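Local atomic coordinates of minor fimbrium tip subunit Mfa3 (Porphyromonas gingivalis ATCC 33277, PDB entry 5NF4), a protein that forms part of the tip of the minor fimbriae, filaments that mediate biofilm formation and adhesion to host cells and to other oral bacteria. Residues 73-78 with 120-125; 114-119 with 222-227. All blocks are in the same frame, centred on the assembly; numbering follows the deposited sequence.

Contact 1: residues 73-78 with 120-125; sequences AMLVFD and PNMQTA
Met122 supplies the whole second side of this contact, laying its thioether chain over Ala73 and Leu75 of strand 71-78. The interaction is entirely apolar, and no hydrogen bond links 73-78 to 120-125. The closest approach is Ala73 CB to Met122 CG, at 3.6 Å. Farther along the side chain, Met122 CE lies 4.1 Å from Leu75 CD1 and 4.2 Å from Ala73 CB, so the terminal methyl sits over the strand between the two residues. CG of Met122 is anti to its backbone N (chi1 -173°) and the chain then bends at chi2 (63°), which turns the sulfur and CE along the strand toward Leu75 instead of straight onto Ala73.

In the fold, this is a short helix, 122-126, set on one face of a beta-sheet in which 71-78 runs antiparallel to both 84-91 and 109-117. Ala73 and Leu75 point to the helix-bearing face, while Met74 between them points away and packs on Phe115. The same apolar layer is extended by Ile129, which touches both Leu75 and Met122, and by helix 132-140, whose Met135 and Phe138 reach Leu75 and Met122 respectively.

Within the helical segment, Ala125 N donates to Asn121 O over 3.2 Å in the first turn; strand 73-78 finds its backbone partners on the neighbouring strands.

Contact 2: residues 114-119 with 222-227; sequences FFVANI and YRLVPN
Val116 and Ile119 meet Tyr222 and Leu224 where the end of strand 109-117 and the turn after it pass under the end of strand 221-222 and the loop that follows. This is packing of a loop on a beta-sheet: strand 109-117 lies antiparallel between 71-78 and 161-170, and 222-227 covers part of its face with no hydrogen bond between the two segments.

Along the strand, Val116 is the first residue to touch: its CG1, anti to the backbone N (chi1 178°), lies 4.0 Å from Leu224 CD1, and the two side chains cross at about a right angle. Val116 also meets Met139 of helix 132-140, so helix and loop share this residue.

Asn118 makes no contact with 222-227 and ties the turn to its surroundings, its OD1 accepting from His70 N while ND2 donates to the carbonyls of Arg68 and Phe159. The positive phi of Asn118 (60°) marks the change of course by which the chain leaves the strand.

Ile119 then points back to the loop and reaches Leu224 and Tyr222 through one methyl, CD1. With CG1 anti to the carbonyl carbon and a second turn at chi2 (-58°), the longer branch of Ile119 carries this methyl between the two partners. Ile119 CD1 is 4.0 Å from Leu224 CD2, the other branch of the leucine, which thus spreads its two methyls over Val116 and Ile119. Val195 of strand 180-205 touches both Leu224 and Tyr222. Ile119 and Tyr222 run past each other in opposite directions, and the methyl comes to the edge of the phenol near the ring plane, with Ile119 CD1 4.0 Å from Tyr222 CE1 and 3.2 Å from Tyr222 OH.

Overall arrangement
Contacts 1 and 2 have centres 11 Å apart and share one piece of sheet, since strands 71-78 and 109-117 are antiparallel neighbours. Backbone pairing joins them directly: Ala73 N lies 2.8 Å from Val116 O, and Leu75 O is likewise 2.8 Å from Phe114 N, both probable hydrogen bonds. Side chains add to this, with Phe77 CD1 3.7 Å from Phe114 CE1. Chain connectivity links them too, because 114-119 is followed directly in sequence by 120-125, so strand 109-117 of contact 2 leads, through a turn, into helix 122-126 of contact 1. Met122 also touches Val116, and helix 132-140 packs against residues of both contacts.

Contact 1: residues 73-78 with 120-125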
loop_
_atom_site.group_PDB
_atom_site.type_symbol
_atom_site.label_atom_id
_atom_site.label_comp_id
_atom_site.label_asym_id
_atom_site.label_seq_id
_atom_site.Cartn_x
_atom_site.Cartn_y
_atom_site.Cartn_z
ATOM N N ALA A 73 0.837 8.261 -14.495
ATOM C CA ALA A 73 0.776 7.732 -15.853
ATOM C C ALA A 73 -0.485 6.922 -16.028
ATOM O O ALA A 73 -0.870 6.148 -15.156
ATOM C CB ALA A 73 1.978 6.879 -16.169
ATOM N N MET A 74 -1.148 7.128 -17.163
ATOM C CA MET A 74 -2.292 6.333 -17.525
ATOM C C MET A 74 -1.940 5.672 -18.844
ATOM O O MET A 74 -1.506 6.375 -19.767
ATOM C CB MET A 74 -3.561 7.191 -17.695
ATOM C CG MET A 74 -4.784 6.320 -18.006
ATOM S SD MET A 74 -6.246 7.270 -18.488
ATOM C CE MET A 74 -5.623 7.861 -20.063
ATOM N N LEU A 75 -2.132 4.365 -18.925
ATOM C CA LEU A 75 -1.914 3.622 -20.169
ATOM C C LEU A 75 -3.150 2.752 -20.418
ATOM O O LEU A 75 -3.649 2.055 -19.520
ATOM C CB LEU A 75 -0.634 2.785 -20.107
ATOM C CG LEU A 75 0.672 3.557 -19.914
ATOM C CD1 LEU A 75 1.004 3.620 -18.431
ATOM C CD2 LEU A 75 1.839 2.933 -20.722
ATOM N N VAL A 76 -3.643 2.809 -21.655
ATOM C CA VAL A 76 -4.914 2.199 -22.029
ATOM C C VAL A 76 -4.676 1.241 -23.188
ATOM O O VAL A 76 -3.966 1.576 -24.159
ATOM C CB VAL A 76 -5.960 3.268 -22.438
ATOM C CG1 VAL A 76 -7.334 2.588 -22.520
ATOM C CG2 VAL A 76 -5.960 4.441 -21.452
ATOM N N PHE A 77 -5.194 0.034 -23.056
ATOM C CA PHE A 77 -4.991 -1.005 -24.052
ATOM C C PHE A 77 -6.284 -1.648 -24.497
ATOM O O PHE A 77 -7.227 -1.755 -23.729
ATOM C CB PHE A 77 -4.069 -2.108 -23.503
ATOM C CG PHE A 77 -2.733 -1.598 -23.075
ATOM C CD1 PHE A 77 -2.586 -1.057 -21.797
ATOM C CD2 PHE A 77 -1.648 -1.590 -23.934
ATOM C CE1 PHE A 77 -1.408 -0.521 -21.394
ATOM C CE2 PHE A 77 -0.411 -1.067 -23.486
ATOM C CZ PHE A 77 -0.308 -0.550 -22.231
ATOM N N ASP A 78 -6.320 -2.114 -25.735
ATOM C CA ASP A 78 -7.479 -2.892 -26.182
ATOM C C ASP A 78 -7.527 -4.192 -25.380
ATOM O O ASP A 78 -6.522 -4.897 -25.310
ATOM C CB ASP A 78 -7.369 -3.187 -27.666
ATOM C CG ASP A 78 -8.630 -3.825 -28.231
ATOM O OD1 ASP A 78 -8.791 -5.050 -28.084
ATOM O OD2 ASP A 78 -9.460 -3.100 -28.817
ATOM N N PRO A 120 9.473 6.626 -10.171
ATOM C CA PRO A 120 10.563 7.386 -10.792
ATOM C C PRO A 120 10.705 7.144 -12.290
ATOM O O PRO A 120 10.790 5.977 -12.731
ATOM C CB PRO A 120 11.809 6.874 -10.057
ATOM C CG PRO A 120 11.300 6.388 -8.769
ATOM C CD PRO A 120 9.944 5.831 -9.028
ATOM N N ASN A 121 10.759 8.250 -13.030
ATOM C CA ASN A 121 10.882 8.258 -14.489
ATOM C C ASN A 121 9.888 7.359 -15.209
ATOM O O ASN A 121 10.190 6.777 -16.239
ATOM C CB ASN A 121 12.306 7.891 -14.882
ATOM C CG ASN A 121 13.248 9.052 -14.723
ATOM O OD1 ASN A 121 12.971 10.129 -15.204
ATOM N ND2 ASN A 121 14.346 8.857 -14.005
ATOM N N MET A 122 8.673 7.297 -14.675
ATOM C CA MET A 122 7.598 6.583 -15.317
ATOM C C MET A 122 7.360 7.081 -16.744
ATOM O O MET A 122 6.976 6.288 -17.611
ATOM C CB MET A 122 6.315 6.701 -14.490
ATOM C CG MET A 122 5.193 5.860 -15.006
ATOM S SD MET A 122 5.561 4.119 -14.951
ATOM C CE MET A 122 4.505 3.543 -16.277
ATOM N N GLN A 123 7.604 8.366 -17.006
ATOM C CA GLN A 123 7.321 8.884 -18.342
ATOM C C GLN A 123 8.198 8.189 -19.388
ATOM O O GLN A 123 7.730 7.810 -20.467
ATOM C CB GLN A 123 7.526 10.406 -18.414
ATOM C CG GLN A 123 6.942 10.987 -19.678
ATOM C CD GLN A 123 6.966 12.492 -19.711
ATOM O OE1 GLN A 123 7.742 13.142 -19.021
ATOM N NE2 GLN A 123 6.124 13.054 -20.549
ATOM N N THR A 124 9.471 8.020 -19.056
ATOM C CA THR A 124 10.409 7.302 -19.899
ATOM C C THR A 124 9.997 5.822 -20.024
ATOM O O THR A 124 10.115 5.233 -21.098
ATOM C CB THR A 124 11.840 7.415 -19.303
ATOM O OG1 THR A 124 12.250 8.792 -19.327
ATOM C CG2 THR A 124 12.839 6.558 -20.077
ATOM N N ALA A 125 9.530 5.245 -18.920
ATOM C CA ALA A 125 9.104 3.825 -18.884
ATOM C C ALA A 125 7.964 3.551 -19.867
ATOM O O ALA A 125 7.832 2.447 -20.384
ATOM C CB ALA A 125 8.660 3.429 -17.496
#

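Contact 2: residues 114-119 with 222-227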
loop_
_atom_site.group_PDB
_atom_site.type_symbol
_atom_site.label_atom_id
_atom_site.label_comp_id
_atom_site.label_asym_id
_atom_site.label_seq_id
_atom_site.Cartn_x
_atom_site.Cartn_y
_atom_site.Cartn_z
ATOM N N PHE A 114 -4.650 1.337 -17.006
ATOM C CA PHE A 114 -3.616 1.167 -15.981
ATOM C C PHE A 114 -3.202 2.541 -15.505
ATOM O O PHE A 114 -2.869 3.398 -16.306
ATOM C CB PHE A 114 -2.384 0.416 -16.503
ATOM C CG PHE A 114 -2.658 -0.990 -16.918
ATOM C CD1 PHE A 114 -3.281 -1.248 -18.142
ATOM C CD2 PHE A 114 -2.288 -2.062 -16.116
ATOM C CE1 PHE A 114 -3.524 -2.548 -18.548
ATOM C CE2 PHE A 114 -2.524 -3.370 -16.522
ATOM C CZ PHE A 114 -3.177 -3.608 -17.756
ATOM N N PHE A 115 -3.160 2.712 -14.179
ATOM C CA PHE A 115 -2.768 3.961 -13.569
ATOM C C PHE A 115 -1.604 3.674 -12.615
ATOM O O PHE A 115 -1.703 2.790 -11.767
ATOM C CB PHE A 115 -3.911 4.610 -12.792
ATOM C CG PHE A 115 -5.041 5.091 -13.671
ATOM C CD1 PHE A 115 -6.077 4.241 -14.014
ATOM C CD2 PHE A 115 -5.035 6.377 -14.160
ATOM C CE1 PHE A 115 -7.111 4.677 -14.815
ATOM C CE2 PHE A 115 -6.072 6.843 -14.970
ATOM C CZ PHE A 115 -7.109 5.994 -15.300
ATOM N N VAL A 116 -0.526 4.431 -12.785
ATOM C CA VAL A 116 0.703 4.270 -11.985
ATOM C C VAL A 116 1.144 5.655 -11.508
ATOM O O VAL A 116 1.380 6.533 -12.318
ATOM C CB VAL A 116 1.825 3.593 -12.813
ATOM C CG1 VAL A 116 3.084 3.474 -12.004
ATOM C CG2 VAL A 116 1.383 2.178 -13.229
ATOM N N ALA A 117 1.304 5.835 -10.188
ATOM C CA ALA A 117 1.648 7.123 -9.634
ATOM C C ALA A 117 2.946 7.059 -8.852
ATOM O O ALA A 117 3.256 6.018 -8.273
ATOM C CB ALA A 117 0.546 7.637 -8.727
ATOM N N ASN A 118 3.684 8.165 -8.909
ATOM C CA ASN A 118 4.894 8.347 -8.109
ATOM C C ASN A 118 5.987 7.306 -8.366
ATOM O O ASN A 118 6.776 6.989 -7.485
ATOM C CB ASN A 118 4.506 8.341 -6.640
ATOM C CG ASN A 118 3.637 9.524 -6.274
ATOM O OD1 ASN A 118 3.647 10.539 -6.975
ATOM N ND2 ASN A 118 2.918 9.424 -5.148
ATOM N N ILE A 119 6.044 6.806 -9.579
ATOM C CA ILE A 119 7.120 5.914 -9.994
ATOM C C ILE A 119 8.227 6.733 -10.672
ATOM O O ILE A 119 7.980 7.485 -11.614
ATOM C CB ILE A 119 6.560 4.816 -10.931
ATOM C CG1 ILE A 119 5.604 3.899 -10.154
ATOM C CG2 ILE A 119 7.677 4.011 -11.585
ATOM C CD1 ILE A 119 6.225 3.209 -8.937
ATOM N N TYR A 222 7.982 -3.740 -3.135
ATOM C CA TYR A 222 6.599 -3.507 -3.474
ATOM C C TYR A 222 6.321 -3.978 -4.894
ATOM O O TYR A 222 7.217 -4.247 -5.699
ATOM C CB TYR A 222 6.249 -2.046 -3.306
ATOM C CG TYR A 222 6.798 -1.063 -4.316
ATOM C CD1 TYR A 222 6.095 -0.756 -5.485
ATOM C CD2 TYR A 222 7.975 -0.396 -4.088
ATOM C CE1 TYR A 222 6.591 0.140 -6.382
ATOM C CE2 TYR A 222 8.483 0.513 -4.987
ATOM C CZ TYR A 222 7.767 0.780 -6.141
ATOM O OH TYR A 222 8.231 1.684 -7.046
ATOM N N ARG A 223 5.037 -4.047 -5.185
ATOM C CA ARG A 223 4.562 -4.470 -6.487
ATOM C C ARG A 223 3.351 -3.649 -6.856
ATOM O O ARG A 223 2.536 -3.361 -5.992
ATOM C CB ARG A 223 4.209 -5.958 -6.429
ATOM C CG ARG A 223 4.072 -6.637 -7.753
ATOM C CD ARG A 223 3.490 -8.072 -7.604
ATOM N NE ARG A 223 3.832 -8.996 -8.707
ATOM C CZ ARG A 223 3.097 -10.027 -9.107
ATOM N NH1 ARG A 223 1.904 -10.258 -8.577
ATOM N NH2 ARG A 223 3.551 -10.830 -10.068
ATOM N N LEU A 224 3.220 -3.288 -8.123
ATOM C CA LEU A 224 2.128 -2.397 -8.528
ATOM C C LEU A 224 0.788 -3.115 -8.718
ATOM O O LEU A 224 -0.263 -2.465 -8.909
ATOM C CB LEU A 224 2.494 -1.655 -9.805
ATOM C CG LEU A 224 3.620 -0.646 -9.629
ATOM C CD1 LEU A 224 4.138 -0.236 -10.973
ATOM C CD2 LEU A 224 3.171 0.581 -8.788
ATOM N N VAL A 225 0.814 -4.440 -8.684
ATOM C CA VAL A 225 -0.421 -5.216 -8.549
ATOM C C VAL A 225 -0.244 -6.164 -7.399
ATOM O O VAL A 225 0.882 -6.490 -7.010
ATOM C CB VAL A 225 -0.773 -6.018 -9.814
ATOM C CG1 VAL A 225 -1.282 -5.111 -10.858
ATOM C CG2 VAL A 225 0.433 -6.836 -10.291
ATOM N N PRO A 226 -1.352 -6.609 -6.821
ATOM C CA PRO A 226 -1.223 -7.463 -5.637
ATOM C C PRO A 226 -0.321 -8.686 -5.798
ATOM O O PRO A 226 -0.276 -9.329 -6.844
ATOM C CB PRO A 226 -2.669 -7.897 -5.373
ATOM C CG PRO A 226 -3.483 -6.801 -5.905
ATOM C CD PRO A 226 -2.761 -6.302 -7.131
ATOM N N ASN A 227 0.377 -8.988 -4.709
ATOM C CA ASN A 227 1.246 -10.143 -4.581
ATOM C C ASN A 227 0.440 -11.425 -4.443
ATOM O O ASN A 227 -0.597 -11.435 -3.785
ATOM C CB ASN A 227 2.149 -9.996 -3.350
ATOM C CG ASN A 227 3.225 -8.954 -3.518
ATOM O OD1 ASN A 227 4.280 -9.236 -4.063
ATOM N ND2 ASN A 227 2.971 -7.747 -3.029
#